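Local coordinates for outer membrane protein Omp121 (Bacteroides thetaiotaomicron, PDB 5FQ8), which probably takes up nutrients across the outer membrane as a TonB-dependent receptor, a transmembrane beta barrel with a plug domain inside it, at residues G617-T620 and F621-G625; G913-L916 and P917-W920; E531-W534 and K535-L538. All blocks are in the same frame, centred on the assembly; numbering follows the deposited sequence.

Contact 1 is largely buried, while contacts 2 and 3 lie on the surface. Contact 3 is the hairpin turn between strands 513-534 and 538-549. Contact 2 starts the connection from strand 899-915 to strand 928-941. Both sit at the ends of barrel strands, with centres 44 Å apart. Contact 1 lies at the end of a small two-stranded hairpin and in the loop that follows, beside another protein chain. Its centre is about 70 Å from those of contacts 2 and 3. Contact 1 packs leucines and a phenylalanine against a turned backbone. Contact 2 pairs tryptophans on one side and has waters linking a lysine to a backbone carbonyl on the other. Contact 3 is a backbone bulge with a lysine laid over a tryptophan.

Contact 1. Residues G617-T620 and F621-G625; sequences GSLT and FPLGG
Strand 617-620 passes directly from Thr620 into Phe621, and a cis peptide bond before Pro622 turns the chain so that Leu623 returns beside the carbonyl of Thr620. Thr620 OG1 donates a hydrogen bond to Phe621 O at 3.0 Å. The donor lies 20° from the plane of that carbonyl. OG1 can reach it because it stands opposite the Thr620 backbone N (chi1 -178°), on the side where the chain continues. An alanine here would lose this hydroxyl and is likely to cost Phe621 O this bond just ahead of the cis peptide. Leu623 makes the apolar contacts. Its CD1 branch meets Leu619 CG at 4.0 Å, and the two leucine side chains cross at about a right angle. The same Leu623 CD1 lies 3.9 Å above the Phe621 ring plane, over the ring centre. This one methyl thus touches both Leu619 and the Phe621 ring. Thr620 O and Pro622 O both accept hydrogen bonds from basic side chains of another protein in the assembly, so the turn presents carbonyls to that partner. Both segments lie in the long connection between barrel strands 582-596 and 643-656. Strand 617-620 pairs antiparallel with strand 611-614, where Leu619 bonds Asn612 through the backbone, and Phe621 packs on Ser610 and Ala628 next to it.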
loop_
_atom_site.group_PDB
_atom_site.type_symbol
_atom_site.label_atom_id
_atom_site.label_comp_id
_atom_site.label_asym_id
_atom_site.label_seq_id
_atom_site.Cartn_x
_atom_site.Cartn_y
_atom_site.Cartn_z
ATOM N N GLY B 617 -17.090 6.672 -3.291
ATOM C CA GLY B 617 -15.771 7.063 -2.841
ATOM C C GLY B 617 -15.667 7.050 -1.337
ATOM O O GLY B 617 -16.567 6.593 -0.637
ATOM N N SER B 618 -14.534 7.555 -0.853
ATOM C CA SER B 618 -14.339 7.785 0.567
ATOM C C SER B 618 -13.556 9.069 0.802
ATOM O O SER B 618 -12.958 9.639 -0.108
ATOM C CB SER B 618 -13.618 6.619 1.227
ATOM O OG SER B 618 -14.375 5.442 1.136
ATOM N N LEU B 619 -13.605 9.525 2.047
ATOM C CA LEU B 619 -12.736 10.564 2.576
ATOM C C LEU B 619 -12.165 9.995 3.854
ATOM O O LEU B 619 -12.891 9.786 4.827
ATOM C CB LEU B 619 -13.486 11.865 2.847
ATOM C CG LEU B 619 -12.633 13.070 3.232
ATOM C CD1 LEU B 619 -11.776 13.403 2.060
ATOM C CD2 LEU B 619 -13.489 14.248 3.601
ATOM N N THR B 620 -10.882 9.728 3.854
ATOM C CA THR B 620 -10.301 8.994 4.954
ATOM C C THR B 620 -9.219 9.818 5.617
ATOM O O THR B 620 -8.596 10.675 4.992
ATOM C CB THR B 620 -9.717 7.687 4.480
ATOM O OG1 THR B 620 -9.189 6.972 5.598
ATOM C CG2 THR B 620 -8.612 7.961 3.541
ATOM N N PHE B 621 -9.010 9.552 6.890
ATOM C CA PHE B 621 -7.894 10.146 7.574
ATOM C C PHE B 621 -6.667 9.276 7.331
ATOM O O PHE B 621 -6.794 8.103 6.992
ATOM C CB PHE B 621 -8.218 10.320 9.060
ATOM C CG PHE B 621 -8.926 11.614 9.364
ATOM C CD1 PHE B 621 -10.279 11.752 9.150
ATOM C CD2 PHE B 621 -8.226 12.701 9.824
ATOM C CE1 PHE B 621 -10.913 12.940 9.413
ATOM C CE2 PHE B 621 -8.860 13.885 10.088
ATOM C CZ PHE B 621 -10.203 14.004 9.881
ATOM N N PRO B 622 -5.467 9.852 7.480
ATOM C CA PRO B 622 -5.129 11.215 7.886
ATOM C C PRO B 622 -5.452 12.325 6.906
ATOM O O PRO B 622 -5.369 12.174 5.699
ATOM C CB PRO B 622 -3.620 11.138 8.101
ATOM C CG PRO B 622 -3.174 9.984 7.343
ATOM C CD PRO B 622 -4.267 9.003 7.456
ATOM N N LEU B 623 -5.826 13.450 7.500
ATOM C CA LEU B 623 -6.059 14.730 6.852
ATOM C C LEU B 623 -5.775 15.803 7.899
ATOM O O LEU B 623 -6.218 15.667 9.034
ATOM C CB LEU B 623 -7.508 14.870 6.385
ATOM C CG LEU B 623 -8.287 14.008 5.409
ATOM C CD1 LEU B 623 -9.733 14.087 5.813
ATOM C CD2 LEU B 623 -8.123 14.546 4.025
ATOM N N GLY B 624 -4.999 16.830 7.587
ATOM C CA GLY B 624 -4.025 16.828 6.531
ATOM C C GLY B 624 -2.764 16.938 7.364
ATOM O O GLY B 624 -2.399 18.015 7.835
ATOM N N GLY B 625 -2.125 15.798 7.580
ATOM C CA GLY B 625 -1.086 15.672 8.563
ATOM C C GLY B 625 -1.595 15.277 9.919
ATOM O O GLY B 625 -0.791 15.049 10.826
#

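Contact 2. Residues G913-L916 and P917-W920; sequences GWDL and PKRW
Trp914 and Trp920 meet through their six-membered rings, and each indole has an aliphatic group over one face. Leu916 CD2 sits 3.4 Å above the Trp914 plane, over its centre. Pro917 CG lies 3.4 Å above the Trp920 plane in the same way. The two indoles are nearly perpendicular, with planes at 83°, but their mutual placement is oblique. The closest atoms are Trp914 CZ2 and Trp920 CZ3, at 3.8 Å. With CG anti to the backbone N (chi1 -178°), beside the carbonyl carbon, the far end of the Trp914 indole comes near Trp920. A turn of helical backbone angles brings Trp920 round. It is closed by the bond from Trp920 N to Pro917 O at 3.0 Å.

The polar groups gather apart from the rings. Asp915 OD1 and Lys918 NZ are 4.2 Å apart, too far for a salt bridge. One water accepts from Lys918 NZ and donates to Leu916 O at 2.7 Å, with a weak bond to Asp915 OD1. A second water donates to Leu916 O and has a weak link to the lysine. Asp915 OD2 also has a long, weak ion pair with Lys930 of strand 928-941, where Leu916 packs on Val929. The tryptophans lie on the surface of a barrel protein, consistent with a membrane-interface position. The chemistry implies a two-sided strand end: apolar rings on one side, and on the other a lysine linked by water to the Leu916 carbonyl and only weakly to Asp915.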
loop_
_atom_site.group_PDB
_atom_site.type_symbol
_atom_site.label_atom_id
_atom_site.label_comp_id
_atom_site.label_asym_id
_atom_site.label_seq_id
_atom_site.Cartn_x
_atom_site.Cartn_y
_atom_site.Cartn_z
ATOM N N GLY B 913 -20.043 -44.706 -18.789
ATOM C CA GLY B 913 -18.858 -45.434 -18.360
ATOM C C GLY B 913 -18.740 -46.787 -19.033
ATOM O O GLY B 913 -19.732 -47.501 -19.184
ATOM N N TRP B 914 -17.517 -47.134 -19.434
ATOM C CA TRP B 914 -17.217 -48.453 -19.987
ATOM C C TRP B 914 -16.080 -49.118 -19.216
ATOM O O TRP B 914 -14.909 -48.841 -19.468
ATOM C CB TRP B 914 -16.867 -48.371 -21.461
ATOM C CG TRP B 914 -16.599 -49.712 -22.031
ATOM C CD1 TRP B 914 -16.991 -50.903 -21.519
ATOM C CD2 TRP B 914 -15.863 -50.008 -23.218
ATOM N NE1 TRP B 914 -16.551 -51.926 -22.308
ATOM C CE2 TRP B 914 -15.858 -51.403 -23.364
ATOM C CE3 TRP B 914 -15.209 -49.227 -24.171
ATOM C CZ2 TRP B 914 -15.228 -52.037 -24.427
ATOM C CZ3 TRP B 914 -14.580 -49.860 -25.226
ATOM C CH2 TRP B 914 -14.595 -51.248 -25.345
ATOM N N ASP B 915 -16.426 -50.022 -18.308
ATOM C CA ASP B 915 -15.444 -50.868 -17.639
ATOM C C ASP B 915 -15.017 -51.987 -18.589
ATOM O O ASP B 915 -15.850 -52.791 -19.007
ATOM C CB ASP B 915 -16.059 -51.446 -16.368
ATOM C CG ASP B 915 -15.199 -51.242 -15.155
ATOM O OD1 ASP B 915 -13.970 -51.457 -15.248
ATOM O OD2 ASP B 915 -15.764 -50.871 -14.102
ATOM N N LEU B 916 -13.732 -52.050 -18.936
ATOM C CA LEU B 916 -13.278 -53.063 -19.887
ATOM C C LEU B 916 -13.323 -54.456 -19.261
ATOM O O LEU B 916 -13.018 -54.619 -18.079
ATOM C CB LEU B 916 -11.859 -52.778 -20.370
ATOM C CG LEU B 916 -11.558 -51.505 -21.157
ATOM C CD1 LEU B 916 -10.267 -51.686 -21.889
ATOM C CD2 LEU B 916 -12.655 -51.188 -22.126
ATOM N N PRO B 917 -13.678 -55.476 -20.036
ATOM C CA PRO B 917 -13.719 -56.844 -19.509
ATOM C C PRO B 917 -12.361 -57.318 -19.022
ATOM O O PRO B 917 -11.357 -57.212 -19.729
ATOM C CB PRO B 917 -14.178 -57.656 -20.719
ATOM C CG PRO B 917 -13.709 -56.846 -21.893
ATOM C CD PRO B 917 -13.972 -55.441 -21.475
ATOM N N LYS B 918 -12.353 -57.897 -17.820
ATOM C CA LYS B 918 -11.116 -58.342 -17.194
ATOM C C LYS B 918 -10.313 -59.279 -18.081
ATOM O O LYS B 918 -9.106 -59.432 -17.871
ATOM C CB LYS B 918 -11.426 -59.024 -15.863
ATOM C CG LYS B 918 -11.095 -58.196 -14.626
ATOM C CD LYS B 918 -11.771 -56.812 -14.633
ATOM C CE LYS B 918 -11.417 -56.006 -13.384
ATOM N NZ LYS B 918 -12.148 -54.716 -13.302
ATOM N N ARG B 919 -10.944 -59.895 -19.077
ATOM C CA ARG B 919 -10.241 -60.849 -19.924
ATOM C C ARG B 919 -9.285 -60.148 -20.873
ATOM O O ARG B 919 -8.195 -60.654 -21.144
ATOM C CB ARG B 919 -11.246 -61.693 -20.706
ATOM C CG ARG B 919 -12.146 -62.577 -19.848
ATOM C CD ARG B 919 -13.532 -62.682 -20.467
ATOM N NE ARG B 919 -14.402 -61.588 -20.034
ATOM C CZ ARG B 919 -15.429 -61.114 -20.734
ATOM N NH1 ARG B 919 -15.717 -61.623 -21.923
ATOM N NH2 ARG B 919 -16.166 -60.121 -20.252
ATOM N N TRP B 920 -9.674 -58.985 -21.397
ATOM C CA TRP B 920 -8.810 -58.284 -22.339
ATOM C C TRP B 920 -7.513 -57.858 -21.688
ATOM O O TRP B 920 -6.492 -57.713 -22.368
ATOM C CB TRP B 920 -9.510 -57.055 -22.905
ATOM C CG TRP B 920 -10.656 -57.358 -23.803
ATOM C CD1 TRP B 920 -11.159 -58.582 -24.108
ATOM C CD2 TRP B 920 -11.450 -56.408 -24.518
ATOM N NE1 TRP B 920 -12.215 -58.457 -24.967
ATOM C CE2 TRP B 920 -12.414 -57.129 -25.235
ATOM C CE3 TRP B 920 -11.438 -55.019 -24.620
ATOM C CZ2 TRP B 920 -13.353 -56.513 -26.042
ATOM C CZ3 TRP B 920 -12.372 -54.408 -25.420
ATOM C CH2 TRP B 920 -13.319 -55.154 -26.120
HETATM O O HOH W 1 -11.550 -53.574 -16.108
HETATM O O HOH W 2 -14.345 -55.217 -15.979
#

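Contact 3. Residues E531-W534 and K535-L538; sequences EGSW and KNML
Trp534 O accepts two backbone bonds, from Met537 N at 3.1 Å and from Leu538 N at 3.2 Å. Both donors approach from the same face of its carbonyl plane. Met537 and Leu538 thus stand opposite one residue, a classic beta bulge, at the tight hairpin turn joining strands 513-534 and 538-549. The return bond runs from Trp534 N to Leu538 O at 2.8 Å. It makes Trp534 and Leu538 an antiparallel hydrogen-bonded pair, and their CB atoms touch at 4.1 Å on the same face of the sheet. Lys535 and Asn536 turn the chain with left-handed backbone angles. The Lys535 chain is extended and lies alongside the indole, pointing the same way. Its CD is 3.5 Å from the centroid of the Trp534 six-membered ring, a CH-pi contact only 18° off the ring normal. Phe472 meets Trp534 edge-to-face from the neighbouring strand 472-495. Met537 also packs on Phe568 of strand 558-569. Its sulfur makes a Met-aromatic contact with the rim of the indole: Met537 SD sits near the ring plane, 4.0 Å from Trp534 CZ3.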
loop_
_atom_site.group_PDB
_atom_site.type_symbol
_atom_site.label_atom_id
_atom_site.label_comp_id
_atom_site.label_asym_id
_atom_site.label_seq_id
_atom_site.Cartn_x
_atom_site.Cartn_y
_atom_site.Cartn_z
ATOM N N GLU B 531 -25.501 -44.181 24.051
ATOM C CA GLU B 531 -26.188 -45.022 23.075
ATOM C C GLU B 531 -26.764 -46.246 23.772
ATOM O O GLU B 531 -26.009 -47.080 24.286
ATOM C CB GLU B 531 -25.230 -45.454 21.965
ATOM C CG GLU B 531 -25.798 -46.471 20.997
ATOM C CD GLU B 531 -25.953 -45.903 19.608
ATOM O OE1 GLU B 531 -25.419 -44.803 19.360
ATOM O OE2 GLU B 531 -26.611 -46.552 18.771
ATOM N N GLY B 532 -28.087 -46.357 23.777
ATOM C CA GLY B 532 -28.785 -47.534 24.292
ATOM C C GLY B 532 -29.370 -48.353 23.153
ATOM O O GLY B 532 -29.888 -47.799 22.181
ATOM N N SER B 533 -29.301 -49.674 23.284
ATOM C CA SER B 533 -29.660 -50.582 22.205
ATOM C C SER B 533 -30.309 -51.849 22.753
ATOM O O SER B 533 -29.793 -52.451 23.697
ATOM C CB SER B 533 -28.417 -50.930 21.390
ATOM O OG SER B 533 -28.658 -52.006 20.511
ATOM N N TRP B 534 -31.439 -52.250 22.167
ATOM C CA TRP B 534 -32.137 -53.485 22.530
ATOM C C TRP B 534 -32.349 -54.343 21.286
ATOM O O TRP B 534 -33.241 -54.062 20.482
ATOM C CB TRP B 534 -33.473 -53.190 23.206
ATOM C CG TRP B 534 -34.125 -54.393 23.870
ATOM C CD1 TRP B 534 -33.952 -54.807 25.154
ATOM C CD2 TRP B 534 -35.047 -55.322 23.276
ATOM N NE1 TRP B 534 -34.703 -55.928 25.401
ATOM C CE2 TRP B 534 -35.383 -56.268 24.263
ATOM C CE3 TRP B 534 -35.618 -55.445 22.008
ATOM C CZ2 TRP B 534 -36.261 -57.319 24.023
ATOM C CZ3 TRP B 534 -36.489 -56.494 21.773
ATOM C CH2 TRP B 534 -36.803 -57.414 22.776
ATOM N N LYS B 535 -31.536 -55.391 21.142
ATOM C CA LYS B 535 -31.777 -56.455 20.163
ATOM C C LYS B 535 -31.872 -55.914 18.745
ATOM O O LYS B 535 -32.683 -56.380 17.946
ATOM C CB LYS B 535 -33.041 -57.254 20.496
ATOM C CG LYS B 535 -32.928 -58.136 21.731
ATOM C CD LYS B 535 -34.069 -59.140 21.822
ATOM C CE LYS B 535 -34.120 -59.803 23.192
ATOM N NZ LYS B 535 -35.453 -60.415 23.470
ATOM N N ASN B 536 -31.060 -54.909 18.433
ATOM C CA ASN B 536 -30.975 -54.366 17.077
ATOM C C ASN B 536 -32.343 -53.963 16.531
ATOM O O ASN B 536 -32.590 -54.010 15.326
ATOM C CB ASN B 536 -30.289 -55.363 16.141
ATOM C CG ASN B 536 -28.869 -55.679 16.584
ATOM O OD1 ASN B 536 -28.143 -54.797 17.049
ATOM N ND2 ASN B 536 -28.469 -56.934 16.440
ATOM N N MET B 537 -33.237 -53.552 17.423
ATOM C CA MET B 537 -34.606 -53.191 17.093
ATOM C C MET B 537 -34.921 -51.804 17.632
ATOM O O MET B 537 -35.530 -50.980 16.940
ATOM C CB MET B 537 -35.558 -54.245 17.661
ATOM C CG MET B 537 -37.056 -54.016 17.486
ATOM S SD MET B 537 -38.007 -55.339 18.287
ATOM C CE MET B 537 -39.664 -55.023 17.712
ATOM N N LEU B 538 -34.525 -51.555 18.875
ATOM C CA LEU B 538 -34.699 -50.273 19.547
ATOM C C LEU B 538 -33.335 -49.653 19.792
ATOM O O LEU B 538 -32.522 -50.200 20.540
ATOM C CB LEU B 538 -35.435 -50.434 20.872
ATOM C CG LEU B 538 -36.950 -50.528 20.830
ATOM C CD1 LEU B 538 -37.448 -50.992 22.175
ATOM C CD2 LEU B 538 -37.537 -49.184 20.496
#